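Local coordinates for protein beta-glycosidase (Bacteroides caccae, PDB 6T2R) that probably hydrolyses internal beta-galactosidic linkages in mucin O-glycans, as an endo-acting enzyme of glycoside hydrolase family 16, at residues Leu31-Asn36 with Asp256-Tyr261; Ala90-Gly95 with Met234-Ser239; Val144-Arg149 with Val156-His161. All blocks are in the same frame, centred on the assembly; numbering follows the deposited sequence.

Contact 1. Residues Leu31-Asn36 with Asp256-Tyr261; sequences LVWEDN and DWVRHY. With SO4 (sulfate ion), chain B.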
loop_
_atom_site.group_PDB
_atom_site.type_symbol
_atom_site.label_atom_id
_atom_site.label_comp_id
_atom_site.label_asym_id
_atom_site.label_seq_id
_atom_site.Cartn_x
_atom_site.Cartn_y
_atom_site.Cartn_z
ATOM N N LEU A 31 12.144 3.410 -15.420
ATOM C CA LEU A 31 12.133 2.368 -14.354
ATOM C C LEU A 31 13.454 2.463 -13.592
ATOM O O LEU A 31 14.481 2.254 -14.205
ATOM C CB LEU A 31 11.925 0.973 -14.962
ATOM C CG LEU A 31 11.802 -0.163 -13.937
ATOM C CD1 LEU A 31 10.514 -0.045 -13.132
ATOM C CD2 LEU A 31 11.849 -1.512 -14.616
ATOM N N VAL A 32 13.423 2.888 -12.330
ATOM C CA VAL A 32 14.630 3.070 -11.461
ATOM C C VAL A 32 14.757 1.842 -10.535
ATOM O O VAL A 32 15.872 1.586 -10.076
ATOM C CB VAL A 32 14.591 4.376 -10.632
ATOM C CG1 VAL A 32 14.622 5.620 -11.523
ATOM C CG2 VAL A 32 13.400 4.426 -9.648
ATOM N N TRP A 33 13.671 1.094 -10.280
ATOM C CA TRP A 33 13.697 -0.089 -9.384
ATOM C C TRP A 33 12.464 -0.965 -9.607
ATOM O O TRP A 33 11.378 -0.419 -9.886
ATOM C CB TRP A 33 13.817 0.376 -7.934
ATOM C CG TRP A 33 13.861 -0.765 -6.973
ATOM C CD1 TRP A 33 14.958 -1.500 -6.619
ATOM C CD2 TRP A 33 12.752 -1.358 -6.281
ATOM N NE1 TRP A 33 14.608 -2.499 -5.737
ATOM C CE2 TRP A 33 13.259 -2.444 -5.519
ATOM C CE3 TRP A 33 11.386 -1.101 -6.241
ATOM C CZ2 TRP A 33 12.453 -3.214 -4.687
ATOM C CZ3 TRP A 33 10.594 -1.857 -5.416
ATOM C CH2 TRP A 33 11.111 -2.907 -4.657
ATOM N N GLU A 34 12.647 -2.282 -9.529
ATOM C CA GLU A 34 11.536 -3.236 -9.571
ATOM C C GLU A 34 11.833 -4.439 -8.666
ATOM O O GLU A 34 12.983 -4.756 -8.401
ATOM C CB GLU A 34 11.248 -3.625 -11.023
ATOM C CG GLU A 34 12.242 -4.608 -11.629
ATOM C CD GLU A 34 11.967 -4.920 -13.090
ATOM O OE1 GLU A 34 10.789 -4.987 -13.489
ATOM O OE2 GLU A 34 12.934 -5.038 -13.827
ATOM N N ASP A 35 10.774 -5.102 -8.242
ATOM C CA ASP A 35 10.850 -6.445 -7.638
ATOM C C ASP A 35 9.818 -7.344 -8.333
ATOM O O ASP A 35 8.623 -7.017 -8.257
ATOM C CB ASP A 35 10.651 -6.330 -6.134
ATOM C CG ASP A 35 11.044 -7.602 -5.423
ATOM O OD1 ASP A 35 11.095 -8.623 -6.120
ATOM O OD2 ASP A 35 11.296 -7.545 -4.179
ATOM N N ASN A 36 10.269 -8.440 -8.966
ATOM C CA ASN A 36 9.401 -9.442 -9.643
ATOM C C ASN A 36 9.166 -10.669 -8.771
ATOM O O ASN A 36 8.575 -11.644 -9.301
ATOM C CB ASN A 36 9.968 -9.888 -10.985
ATOM C CG ASN A 36 9.706 -8.822 -12.017
ATOM O OD1 ASN A 36 8.557 -8.449 -12.254
ATOM N ND2 ASN A 36 10.773 -8.283 -12.572
ATOM N N ASP A 256 2.360 -9.937 -8.250
ATOM C CA ASP A 256 3.226 -10.179 -9.424
ATOM C C ASP A 256 4.490 -9.331 -9.313
ATOM O O ASP A 256 5.597 -9.905 -9.510
ATOM C CB ASP A 256 2.425 -9.892 -10.691
ATOM C CG ASP A 256 3.064 -10.379 -11.973
ATOM O OD1 ASP A 256 4.069 -11.114 -11.897
ATOM O OD2 ASP A 256 2.549 -9.989 -13.029
ATOM N N TRP A 257 4.362 -8.016 -9.049
ATOM C CA TRP A 257 5.553 -7.113 -9.009
ATOM C C TRP A 257 5.251 -5.756 -8.374
ATOM O O TRP A 257 4.078 -5.349 -8.263
ATOM C CB TRP A 257 6.221 -6.903 -10.398
ATOM C CG TRP A 257 5.310 -6.556 -11.550
ATOM C CD1 TRP A 257 4.972 -7.390 -12.586
ATOM C CD2 TRP A 257 4.660 -5.297 -11.848
ATOM N NE1 TRP A 257 4.126 -6.756 -13.457
ATOM C CE2 TRP A 257 3.934 -5.471 -13.047
ATOM C CE3 TRP A 257 4.584 -4.051 -11.209
ATOM C CZ2 TRP A 257 3.157 -4.461 -13.614
ATOM C CZ3 TRP A 257 3.801 -3.056 -11.758
ATOM C CH2 TRP A 257 3.127 -3.245 -12.960
ATOM N N VAL A 258 6.339 -5.065 -8.035
ATOM C CA VAL A 258 6.347 -3.636 -7.652
ATOM C C VAL A 258 7.268 -2.953 -8.631
ATOM O O VAL A 258 8.387 -3.463 -8.799
ATOM C CB VAL A 258 6.853 -3.422 -6.222
ATOM C CG1 VAL A 258 6.824 -1.951 -5.843
ATOM C CG2 VAL A 258 6.061 -4.256 -5.233
ATOM N N ARG A 259 6.832 -1.827 -9.197
ATOM C CA ARG A 259 7.706 -1.014 -10.087
ATOM C C ARG A 259 7.700 0.427 -9.610
ATOM O O ARG A 259 6.663 0.928 -9.193
ATOM C CB ARG A 259 7.325 -1.121 -11.567
ATOM C CG ARG A 259 7.634 -2.490 -12.161
ATOM C CD ARG A 259 6.836 -2.672 -13.440
ATOM N NE ARG A 259 7.118 -3.937 -14.093
ATOM C CZ ARG A 259 6.472 -4.360 -15.155
ATOM N NH1 ARG A 259 5.542 -3.612 -15.714
ATOM N NH2 ARG A 259 6.753 -5.524 -15.673
ATOM N N HIS A 260 8.882 1.024 -9.652
ATOM C CA HIS A 260 9.128 2.416 -9.259
ATOM C C HIS A 260 9.722 3.113 -10.466
ATOM O O HIS A 260 10.734 2.638 -10.968
ATOM C CB HIS A 260 10.000 2.434 -8.004
ATOM C CG HIS A 260 10.188 3.787 -7.443
ATOM N ND1 HIS A 260 9.195 4.695 -7.455
ATOM C CD2 HIS A 260 11.261 4.365 -6.870
ATOM C CE1 HIS A 260 9.621 5.800 -6.885
ATOM N NE2 HIS A 260 10.903 5.624 -6.527
ATOM N N TYR A 261 9.056 4.164 -10.938
ATOM C CA TYR A 261 9.532 5.025 -12.039
ATOM C C TYR A 261 9.823 6.437 -11.518
ATOM O O TYR A 261 9.233 6.873 -10.480
ATOM C CB TYR A 261 8.474 5.062 -13.133
ATOM C CG TYR A 261 8.105 3.738 -13.752
ATOM C CD1 TYR A 261 7.144 2.897 -13.199
ATOM C CD2 TYR A 261 8.673 3.363 -14.962
ATOM C CE1 TYR A 261 6.781 1.703 -13.811
ATOM C CE2 TYR A 261 8.333 2.165 -15.578
ATOM C CZ TYR A 261 7.380 1.337 -15.013
ATOM O OH TYR A 261 7.055 0.196 -15.689
HETATM S S SO4 B . 14.209 6.521 -5.790
HETATM O O1 SO4 B . 12.870 6.625 -5.214
HETATM O O2 SO4 B . 14.506 5.130 -6.087
HETATM O O3 SO4 B . 15.156 7.011 -4.839
HETATM O O4 SO4 B . 14.259 7.277 -7.018
#
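Trp257 meets Asn36 just past the end of strand 29-35. OD1 of Asn36 lies 3.4 Å from CB of Trp257, and the amide plane stands nearly upright to the indole, at 83°. Next comes Val258, in a hydrogen-bonded pair with Asp35. Its O accepts Asp35 N at 2.9 Å, and its N donates to Asp35 O at 3.0 Å. The CG1 methyl of Val258 reaches CZ3 at the edge of the Trp33 ring, 3.8 Å away. Arg103 makes a cation-pi contact with that same indole. Arg259 turns to the other face of the sheet, beside Glu34. Their side chains run the same way, but OE1 of Glu34 is 3.9 Å from NE of Arg259, a long salt bridge. The guanidinium also lies against one face of the Trp257 ring, with NE over its centre, which limits its rotation. His260 marks a classic beta bulge, facing both Val32 and Trp33. Its N donates to Trp33 O at 2.9 Å. Its O takes Val32 N at 3.0 Å and, more weakly, Trp33 N. The imidazole NE2 donates to O1 of a probable crystallisation sulfate at 2.6 Å, while ND1 is bonded to Arg109 O. Tyr261 closes the run. CD1 of Leu31 sits over one face of its ring in a CH-pi contact, brought there by a CG anti to the Leu31 backbone N (chi1 -176°). The His260 bonds are consistent with a protonated ring in this crystal, since both nitrogens donate, and the bulge carbonyl accepts one good and one weak amide bond.

Contact 2. Residues Ala90-Gly95 with Met234-Ser239; sequences AQYLTG and MQLGGS. With SO4 (sulfate ion), chain C.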
loop_
_atom_site.group_PDB
_atom_site.type_symbol
_atom_site.label_atom_id
_atom_site.label_comp_id
_atom_site.label_asym_id
_atom_site.label_seq_id
_atom_site.Cartn_x
_atom_site.Cartn_y
_atom_site.Cartn_z
ATOM N N ALA A 90 -4.608 -13.090 18.671
ATOM C CA ALA A 90 -5.476 -12.625 17.563
ATOM C C ALA A 90 -6.345 -13.806 17.118
ATOM O O ALA A 90 -5.851 -14.954 17.038
ATOM C CB ALA A 90 -4.654 -12.074 16.417
ATOM N N GLN A 91 -7.607 -13.527 16.848
ATOM C CA GLN A 91 -8.561 -14.490 16.257
ATOM C C GLN A 91 -8.093 -14.898 14.859
ATOM O O GLN A 91 -8.309 -16.050 14.484
ATOM C CB GLN A 91 -9.913 -13.800 16.222
ATOM C CG GLN A 91 -11.079 -14.718 15.922
ATOM C CD GLN A 91 -12.343 -13.964 16.276
ATOM O OE1 GLN A 91 -12.293 -12.853 16.801
ATOM N NE2 GLN A 91 -13.491 -14.555 15.996
ATOM N N TYR A 92 -7.443 -13.984 14.137
ATOM C CA TYR A 92 -7.006 -14.180 12.734
ATOM C C TYR A 92 -5.568 -13.701 12.591
ATOM O O TYR A 92 -5.164 -12.786 13.337
ATOM C CB TYR A 92 -7.931 -13.422 11.793
ATOM C CG TYR A 92 -9.370 -13.804 11.950
ATOM C CD1 TYR A 92 -9.851 -14.955 11.366
ATOM C CD2 TYR A 92 -10.263 -13.015 12.652
ATOM C CE1 TYR A 92 -11.175 -15.341 11.492
ATOM C CE2 TYR A 92 -11.600 -13.374 12.770
ATOM C CZ TYR A 92 -12.050 -14.559 12.215
ATOM O OH TYR A 92 -13.358 -14.961 12.298
ATOM N N LEU A 93 -4.833 -14.337 11.683
ATOM C CA LEU A 93 -3.410 -14.057 11.355
ATOM C C LEU A 93 -3.302 -13.623 9.882
ATOM O O LEU A 93 -3.898 -14.320 8.997
ATOM C CB LEU A 93 -2.580 -15.313 11.590
ATOM C CG LEU A 93 -2.605 -15.844 13.014
ATOM C CD1 LEU A 93 -1.766 -17.114 13.107
ATOM C CD2 LEU A 93 -2.108 -14.780 14.000
ATOM N N THR A 94 -2.579 -12.530 9.613
ATOM C CA THR A 94 -2.374 -12.043 8.227
ATOM C C THR A 94 -0.884 -11.832 7.993
ATOM O O THR A 94 -0.143 -11.566 8.973
ATOM C CB THR A 94 -3.164 -10.759 7.925
ATOM O OG1 THR A 94 -2.692 -9.734 8.813
ATOM C CG2 THR A 94 -4.661 -10.958 8.024
ATOM N N GLY A 95 -0.476 -11.991 6.736
ATOM C CA GLY A 95 0.902 -11.725 6.285
ATOM C C GLY A 95 0.984 -10.341 5.667
ATOM O O GLY A 95 -0.017 -9.895 5.042
ATOM N N MET A 234 -2.081 -8.275 3.801
ATOM C CA MET A 234 -3.422 -8.807 4.063
ATOM C C MET A 234 -3.847 -8.277 5.431
ATOM O O MET A 234 -2.979 -8.056 6.326
ATOM C CB MET A 234 -3.420 -10.340 4.039
ATOM C CG MET A 234 -4.785 -10.977 4.273
ATOM S SD MET A 234 -6.085 -10.346 3.218
ATOM C CE MET A 234 -5.594 -10.978 1.614
ATOM N N GLN A 235 -5.147 -8.059 5.549
ATOM C CA GLN A 235 -5.796 -7.459 6.721
ATOM C C GLN A 235 -7.137 -8.184 6.857
ATOM O O GLN A 235 -7.784 -8.490 5.804
ATOM C CB GLN A 235 -5.926 -5.939 6.521
ATOM C CG GLN A 235 -4.587 -5.230 6.483
ATOM C CD GLN A 235 -4.622 -3.744 6.199
ATOM O OE1 GLN A 235 -5.652 -3.141 5.892
ATOM N NE2 GLN A 235 -3.457 -3.163 6.242
ATOM N N LEU A 236 -7.535 -8.451 8.099
ATOM C CA LEU A 236 -8.824 -9.127 8.416
ATOM C C LEU A 236 -9.515 -8.429 9.595
ATOM O O LEU A 236 -8.883 -8.325 10.675
ATOM C CB LEU A 236 -8.547 -10.602 8.741
ATOM C CG LEU A 236 -8.300 -11.517 7.542
ATOM C CD1 LEU A 236 -7.877 -12.914 8.013
ATOM C CD2 LEU A 236 -9.531 -11.592 6.648
ATOM N N GLY A 237 -10.738 -7.933 9.370
ATOM C CA GLY A 237 -11.595 -7.310 10.398
ATOM C C GLY A 237 -11.210 -5.878 10.763
ATOM O O GLY A 237 -10.068 -5.425 10.492
ATOM N N GLY A 238 -12.150 -5.200 11.419
ATOM C CA GLY A 238 -12.046 -3.808 11.887
ATOM C C GLY A 238 -13.381 -3.114 11.701
ATOM O O GLY A 238 -14.316 -3.729 11.131
ATOM N N SER A 239 -13.487 -1.866 12.147
ATOM C CA SER A 239 -14.795 -1.179 12.201
ATOM C C SER A 239 -15.203 -0.874 10.770
ATOM O O SER A 239 -16.385 -0.955 10.492
ATOM C CB SER A 239 -14.757 0.057 13.076
ATOM O OG SER A 239 -13.475 0.653 13.023
HETATM S S SO4 C . -0.879 -14.538 18.322
HETATM O O1 SO4 C . -0.346 -14.535 16.996
HETATM O O2 SO4 C . -1.419 -15.855 18.670
HETATM O O3 SO4 C . 0.189 -14.204 19.230
HETATM O O4 SO4 C . -1.948 -13.564 18.419
#
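Met234 and Gly95 join strand 92-98 to the loop that follows strand 228-233, in the beta-sandwich (jelly-roll) fold of family 16. The two strands are paired, and residues 234-236 carry the chain on beside the first of them. Met234 N donates to Gly95 O at 2.9 Å, which satisfies both groups. Met234 O has a firmer partner beyond the two segments, NE2 of Gln61. It also lies 3.0 Å from Thr94 OG1, but this is a weak bond and not a settled one. The hydroxyl has Thr60 OG1 in reach as well, so its single proton cannot be assigned. The same carbonyl oxygen, Met234 O, sits 3.1 Å from Thr94 CB, so the threonine is pressed closely against the Met234 backbone. A chi1 of 62° sets OG1 between the Thr94 backbone N and carbonyl carbon, and turns CG2 onto the apolar neighbours. CG2 lies 3.7 Å from CG of Leu236 and 3.8 Å from CG of Met234. The Thr94 and Leu236 side chains lie alongside, running in opposite senses, whereas Thr94 and Met234 meet at about a right angle. Leu236 then extends CD1 to CB of Tyr92, 3.8 Å away. On the strand's other side, backbone bonds tie Leu93 to Ile80 and Gly95 to Lys78. The sulfate at the start of the 90-95 segment, probably from the crystallisation liquor, is also bound by Asn82, Asn84 and Arg52. Leu93 brings CD2 to 3.5 Å from its O1. Ala90 N gives its hydrogen to sulfate O4 at 2.7 Å, with an angle of 150° at the hydrogen.

Contact 3. Residues Val144-Arg149 with Val156-His161; sequences VDIMER and VYQTVH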
loop_
_atom_site.group_PDB
_atom_site.type_symbol
_atom_site.label_atom_id
_atom_site.label_comp_id
_atom_site.label_asym_id
_atom_site.label_seq_id
_atom_site.Cartn_x
_atom_site.Cartn_y
_atom_site.Cartn_z
ATOM N N VAL A 144 -0.532 7.447 2.408
ATOM C CA VAL A 144 -0.998 7.292 1.013
ATOM C C VAL A 144 -1.454 5.845 0.838
ATOM O O VAL A 144 -0.630 4.938 0.891
ATOM C CB VAL A 144 0.111 7.672 0.027
ATOM C CG1 VAL A 144 -0.324 7.463 -1.419
ATOM C CG2 VAL A 144 0.573 9.102 0.249
ATOM N N ASP A 145 -2.743 5.662 0.639
ATOM C CA ASP A 145 -3.360 4.336 0.403
ATOM C C ASP A 145 -3.440 4.139 -1.108
ATOM O O ASP A 145 -4.302 4.745 -1.743
ATOM C CB ASP A 145 -4.703 4.293 1.137
ATOM C CG ASP A 145 -4.535 4.480 2.637
ATOM O OD1 ASP A 145 -3.419 4.215 3.134
ATOM O OD2 ASP A 145 -5.505 4.889 3.291
ATOM N N ILE A 146 -2.548 3.347 -1.677
ATOM C CA ILE A 146 -2.559 3.042 -3.143
ATOM C C ILE A 146 -3.680 2.040 -3.450
ATOM O O ILE A 146 -4.264 2.113 -4.543
ATOM C CB ILE A 146 -1.177 2.540 -3.576
ATOM C CG1 ILE A 146 -0.086 3.529 -3.149
ATOM C CG2 ILE A 146 -1.173 2.254 -5.066
ATOM C CD1 ILE A 146 1.354 3.076 -3.325
ATOM N N MET A 147 -4.024 1.151 -2.509
ATOM C CA MET A 147 -5.139 0.181 -2.697
ATOM C C MET A 147 -5.683 -0.276 -1.339
ATOM O O MET A 147 -4.892 -0.656 -0.466
ATOM C CB MET A 147 -4.620 -1.019 -3.492
ATOM C CG MET A 147 -5.674 -1.965 -4.017
ATOM S SD MET A 147 -6.377 -3.043 -2.758
ATOM C CE MET A 147 -4.945 -4.052 -2.349
ATOM N N GLU A 148 -7.004 -0.255 -1.197
ATOM C CA GLU A 148 -7.776 -0.968 -0.158
ATOM C C GLU A 148 -8.960 -1.642 -0.843
ATOM O O GLU A 148 -9.607 -0.969 -1.620
ATOM C CB GLU A 148 -8.191 0.056 0.875
ATOM C CG GLU A 148 -6.977 0.780 1.416
ATOM C CD GLU A 148 -7.219 1.412 2.743
ATOM O OE1 GLU A 148 -7.548 2.639 2.735
ATOM O OE2 GLU A 148 -7.112 0.683 3.744
ATOM N N ARG A 149 -9.131 -2.949 -0.672
ATOM C CA ARG A 149 -10.288 -3.698 -1.232
ATOM C C ARG A 149 -11.017 -4.423 -0.085
ATOM O O ARG A 149 -10.468 -5.366 0.532
ATOM C CB ARG A 149 -9.842 -4.617 -2.370
ATOM C CG ARG A 149 -10.947 -4.910 -3.379
ATOM C CD ARG A 149 -12.112 -5.729 -2.830
ATOM N NE ARG A 149 -11.616 -7.069 -2.630
ATOM C CZ ARG A 149 -11.707 -8.050 -3.527
ATOM N NH1 ARG A 149 -12.384 -7.890 -4.648
ATOM N NH2 ARG A 149 -11.123 -9.208 -3.288
ATOM N N VAL A 156 -12.055 -0.577 -5.587
ATOM C CA VAL A 156 -11.026 -0.333 -4.544
ATOM C C VAL A 156 -11.114 1.139 -4.165
ATOM O O VAL A 156 -11.573 1.955 -4.992
ATOM C CB VAL A 156 -9.604 -0.692 -5.000
ATOM C CG1 VAL A 156 -9.465 -2.164 -5.343
ATOM C CG2 VAL A 156 -9.142 0.201 -6.141
ATOM N N TYR A 157 -10.658 1.436 -2.962
ATOM C CA TYR A 157 -10.459 2.805 -2.438
ATOM C C TYR A 157 -8.998 3.180 -2.680
ATOM O O TYR A 157 -8.085 2.379 -2.371
ATOM C CB TYR A 157 -10.824 2.858 -0.957
ATOM C CG TYR A 157 -12.277 2.570 -0.655
ATOM C CD1 TYR A 157 -12.793 1.283 -0.757
ATOM C CD2 TYR A 157 -13.127 3.569 -0.229
ATOM C CE1 TYR A 157 -14.119 1.004 -0.475
ATOM C CE2 TYR A 157 -14.456 3.304 0.071
ATOM C CZ TYR A 157 -14.950 2.019 -0.053
ATOM O OH TYR A 157 -16.250 1.754 0.229
ATOM N N GLN A 158 -8.793 4.391 -3.166
ATOM C CA GLN A 158 -7.496 5.082 -3.062
ATOM C C GLN A 158 -7.723 6.342 -2.206
ATOM O O GLN A 158 -8.779 7.011 -2.390
ATOM C CB GLN A 158 -6.969 5.310 -4.476
ATOM C CG GLN A 158 -6.745 3.998 -5.247
ATOM C CD GLN A 158 -6.123 4.234 -6.605
ATOM O OE1 GLN A 158 -6.768 4.812 -7.492
ATOM N NE2 GLN A 158 -4.868 3.823 -6.767
ATOM N N THR A 159 -6.811 6.639 -1.271
ATOM C CA THR A 159 -7.048 7.632 -0.187
ATOM C C THR A 159 -5.740 8.228 0.317
ATOM O O THR A 159 -4.707 7.576 0.166
ATOM C CB THR A 159 -7.739 7.007 1.024
ATOM O OG1 THR A 159 -8.683 6.049 0.573
ATOM C CG2 THR A 159 -8.475 8.041 1.844
ATOM N N VAL A 160 -5.805 9.453 0.839
ATOM C CA VAL A 160 -4.705 10.097 1.613
ATOM C C VAL A 160 -5.283 10.401 2.984
ATOM O O VAL A 160 -6.490 10.659 3.081
ATOM C CB VAL A 160 -4.089 11.363 0.966
ATOM C CG1 VAL A 160 -3.581 11.092 -0.432
ATOM C CG2 VAL A 160 -5.043 12.551 0.918
ATOM N N HIS A 161 -4.431 10.365 3.991
ATOM C CA HIS A 161 -4.729 10.865 5.356
ATOM C C HIS A 161 -3.605 11.805 5.778
ATOM O O HIS A 161 -2.407 11.541 5.399
ATOM C CB HIS A 161 -4.846 9.680 6.315
ATOM C CG HIS A 161 -5.773 8.666 5.796
ATOM N ND1 HIS A 161 -7.114 8.762 6.007
ATOM C CD2 HIS A 161 -5.567 7.573 5.034
ATOM C CE1 HIS A 161 -7.706 7.731 5.432
ATOM N NE2 HIS A 161 -6.787 7.011 4.815
#
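Asp145 reaches His161 through OD2, which lies 2.9 Å from NE2 at the edge of the imidazole. The N-H is poorly aimed (128°), so the bond is weak. The carboxylate and ring planes stand 52° apart. OD2 also comes within 3.1 Å of Glu148 OE1, with no hydrogen bond between them. Behind these groups lies a paired backbone. Asp145 N donates to Thr159 O at 2.8 Å, and Thr159 N returns a bond to Asp145 O. Glu148 and Tyr157 form a second such pair, with Tyr157 N 2.9 Å from Glu148 O. Between the pairs the chain turns a corner, and Ile146 and Met147 both face Ile126 in a classic beta bulge. At the corner Gln158 NE2 donates to a lone pair of Ile146 O at 2.9 Å; the same nitrogen also bonds His202 O. Further out, Asn208 ND2 holds Gln158 OE1, and Trp240 packs edge-to-face on Tyr157. Glu143 precedes the run and lies close to Asp145 OD1. The sequence from Glu143 to Glu148 fits the bulged E-x-D-x-x-E motif of family 16, which in relatives bears the catalytic carboxylates.

How the contacts relate
Contact 3 lies nearest the centre of the chain and is buried. Contact 2 is also buried but further out, and contact 1 is partly buried. Contacts 1 and 3 both join antiparallel strands across a bulge. At contact 1 salt-bridge, CH-pi and sulfate contacts surround the strand ladder, while contact 3 gathers acidic side chains on one face in what is probably the active site. Contact 2 has one firm backbone bond and mostly apolar packing between a strand and a loop. Strand 228-233 pairs with 92-98, touches Val258, and reaches contact 3 through strand 125-130. Contacts 2 and 3 approach to about 5 Å between nearest atoms, whereas contacts 1 and 2 lie on opposite sides of the centre.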